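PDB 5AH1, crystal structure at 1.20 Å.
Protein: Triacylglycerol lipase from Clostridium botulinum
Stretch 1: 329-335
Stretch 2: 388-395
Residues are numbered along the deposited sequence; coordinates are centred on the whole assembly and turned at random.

Stretch 1, residues 329-335: FSWTTQA
Stretch 2, residues 388-395: NCISQDGP

A side-chain amide can pair with the N-H and C=O of an extended segment, as a neighbouring strand would. The triacylglycerol lipase from Clostridium botulinum offers a compact example, in which residues 329-335 run extended through most of their length (from Phe 329, phi/psi -124/140, through Thr 332, -112/127, and Thr 333, -102/146, to Gln 334, -143/138, with Ala 335 turning to psi 23°) and residues 388-395 form a turn packed against them. The contact buries 353 Å² in all, and Ser 330, Thr 332, Thr 333, Cys 389 and Gln 392 are buried residues. Its register sets the CA of Thr 332 5.3 Å from the CA of Gln 392 and the CA of Ser 330 5.2 Å from the CA of Asp 393; the two chains therefore pass in opposite senses.

Stretch 2 enters at Asn 388 (phi/psi -59/137), whose CA-to-CB bond points away. From Cys 389 to Asp 393 the backbone adopts helical angles without regular helical bonding, although Ser 391 N bonds to Asn 388 O at 3.1 Å and Gln 392 N to Cys 389 O at 3.0 Å. Cys 389, an m rotamer, has a short side chain ending in a large, polarizable sulfur, which packs against the extended chain: SG lies 3.5 Å from Thr 333 O and 3.6 Å from Gln 334 CB, the latter belonging to a t,t side chain. Thr 332, an m rotamer, suits its place by combining a methyl, CG2, 3.8 Å from Cys 389 O and 4.0 Å from Cys 389 CB, with a hydroxyl, OG1, 2.7 Å from a water that donates to Cys 389 O at 2.8 Å. The CA-to-CB bond of Ile 390 (t,t) points away and that of Ser 391 (t) sideways, neither residue touching stretch 1.

Gln 392 is the centrepiece. Its CB points toward stretch 1, and chi angles of -65°, -178° and 39° carry the amide to Thr 333, where it binds both backbone polar groups: Thr 333 N donates to Gln 392 OE1 at 2.8 Å (154°), while Gln 392 NE2 donates to Thr 333 O at 3.2 Å (140°). Glutamine suits this site by combining reach with a donor and an acceptor. Thr 332 OG1 packs 3.4 Å from Gln 392 CB. A second water donates to Trp 331 O at 2.8 Å and Gln 392 O at 2.7 Å, while the CA-to-CB bond of Trp 331 (m) points away.

At Asp 393 (chi1 65°, p), the main chain makes the polar contact: Ser 330, a p rotamer with CB directed toward the turn, offers a short hydroxyl donor, OG, to Asp 393 O at 2.7 Å. The aspartate carboxylate leads away. Gly 394 then takes phi/psi 148/166, where a CB would be jammed against the preceding carbonyl oxygen, and Pro 395 (-72/134, C-gamma endo) leaves the contact.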

# COMPACT_ATOMS: atom_id res chain seq x y z
N PHE A 329 3.46 -10.84 -7.71
CA PHE A 329 4.42 -9.97 -8.37
C PHE A 329 4.82 -8.88 -7.42
O PHE A 329 3.97 -8.31 -6.77
CB PHE A 329 3.80 -9.35 -9.63
CG PHE A 329 3.38 -10.38 -10.63
CD1 PHE A 329 4.31 -10.89 -11.55
CD2 PHE A 329 2.09 -10.87 -10.64
CE1 PHE A 329 3.94 -11.85 -12.46
CE2 PHE A 329 1.73 -11.84 -11.54
CZ PHE A 329 2.65 -12.34 -12.45
N SER A 330 6.09 -8.54 -7.43
CA SER A 330 6.57 -7.40 -6.64
C SER A 330 7.38 -6.45 -7.50
O SER A 330 8.21 -6.86 -8.32
CB SER A 330 7.43 -7.87 -5.48
OG SER A 330 8.50 -8.65 -5.97
N TRP A 331 7.11 -5.16 -7.29
CA TRP A 331 7.79 -4.06 -7.94
C TRP A 331 8.46 -3.19 -6.88
O TRP A 331 7.83 -2.81 -5.88
CB TRP A 331 6.79 -3.24 -8.74
CG TRP A 331 6.15 -4.02 -9.83
CD1 TRP A 331 5.01 -4.77 -9.75
CD2 TRP A 331 6.63 -4.17 -11.17
NE1 TRP A 331 4.76 -5.36 -10.97
CE2 TRP A 331 5.73 -5.00 -11.86
CE3 TRP A 331 7.75 -3.67 -11.86
CZ2 TRP A 331 5.90 -5.34 -13.21
CZ3 TRP A 331 7.92 -4.00 -13.18
CH2 TRP A 331 7.00 -4.83 -13.85
N THR A 332 9.74 -2.89 -7.12
CA THR A 332 10.60 -2.13 -6.23
C THR A 332 10.92 -0.78 -6.88
O THR A 332 11.36 -0.75 -8.04
CB THR A 332 11.92 -2.89 -5.97
OG1 THR A 332 11.64 -4.14 -5.32
CG2 THR A 332 12.88 -2.07 -5.11
N THR A 333 10.68 0.29 -6.14
CA THR A 333 11.08 1.63 -6.54
C THR A 333 12.33 2.04 -5.78
O THR A 333 12.50 1.68 -4.61
CB THR A 333 9.94 2.65 -6.30
OG1 THR A 333 9.22 2.31 -5.11
CG2 THR A 333 8.97 2.66 -7.46
N GLN A 334 13.20 2.81 -6.43
CA GLN A 334 14.42 3.34 -5.82
C GLN A 334 14.66 4.75 -6.32
O GLN A 334 14.51 5.01 -7.51
CB GLN A 334 15.62 2.46 -6.17
CG GLN A 334 16.93 3.04 -5.65
CD GLN A 334 18.12 2.15 -5.88
OE1 GLN A 334 17.99 1.01 -6.34
NE2 GLN A 334 19.29 2.67 -5.56
N ALA A 335 15.06 5.65 -5.42
CA ALA A 335 15.42 7.01 -5.82
C ALA A 335 16.59 7.56 -4.99
O ALA A 335 16.78 8.77 -4.90
CB ALA A 335 14.22 7.95 -5.78
N ASN A 388 12.49 1.05 2.36
CA ASN A 388 13.77 0.46 1.98
C ASN A 388 13.60 -0.47 0.78
O ASN A 388 12.68 -1.28 0.77
CB ASN A 388 14.36 -0.33 3.15
CG ASN A 388 14.20 0.38 4.48
OD1 ASN A 388 13.10 0.41 5.03
ND2 ASN A 388 15.27 0.99 4.99
N CYS A 389 14.50 -0.41 -0.19
CA CYS A 389 14.39 -1.24 -1.38
C CYS A 389 14.40 -2.72 -1.07
O CYS A 389 13.65 -3.48 -1.67
CB CYS A 389 15.50 -0.91 -2.38
SG CYS A 389 15.47 0.78 -2.99
N ILE A 390 15.23 -3.12 -0.11
CA ILE A 390 15.38 -4.53 0.21
C ILE A 390 14.05 -5.15 0.66
O ILE A 390 13.83 -6.34 0.50
CB ILE A 390 16.47 -4.73 1.32
CG1 ILE A 390 16.80 -6.21 1.51
CG2 ILE A 390 16.04 -4.12 2.64
CD1 ILE A 390 17.93 -6.47 2.47
N SER A 391 13.18 -4.32 1.24
CA SER A 391 11.92 -4.77 1.80
C SER A 391 10.84 -5.01 0.74
O SER A 391 9.84 -5.66 1.01
CB SER A 391 11.44 -3.69 2.76
OG SER A 391 10.22 -4.04 3.38
N GLN A 392 11.06 -4.52 -0.48
CA GLN A 392 9.98 -4.40 -1.45
C GLN A 392 9.74 -5.65 -2.31
O GLN A 392 8.64 -5.82 -2.84
CB GLN A 392 10.22 -3.17 -2.34
CG GLN A 392 10.16 -1.86 -1.58
CD GLN A 392 10.36 -0.67 -2.48
OE1 GLN A 392 9.86 -0.66 -3.60
NE2 GLN A 392 11.13 0.32 -2.04
N ASP A 393 10.74 -6.52 -2.45
CA ASP A 393 10.61 -7.64 -3.37
C ASP A 393 9.72 -8.77 -2.86
O ASP A 393 9.33 -9.64 -3.63
CB ASP A 393 11.98 -8.17 -3.84
CG ASP A 393 12.80 -8.77 -2.73
OD1 ASP A 393 12.38 -8.73 -1.56
OD2 ASP A 393 13.89 -9.28 -3.05
N GLY A 394 9.38 -8.74 -1.57
CA GLY A 394 8.55 -9.76 -0.99
C GLY A 394 8.92 -9.97 0.45
O GLY A 394 9.96 -9.48 0.89
N PRO A 395 8.06 -10.68 1.19
CA PRO A 395 8.33 -10.92 2.61
C PRO A 395 9.47 -11.93 2.77
O PRO A 395 9.47 -12.96 2.10
CB PRO A 395 7.00 -11.50 3.10
CG PRO A 395 6.44 -12.19 1.87
CD PRO A 395 6.79 -11.28 0.74
O HOH W 1 6.65 -4.15 -3.69
O HOH W 2 13.61 -5.28 -3.78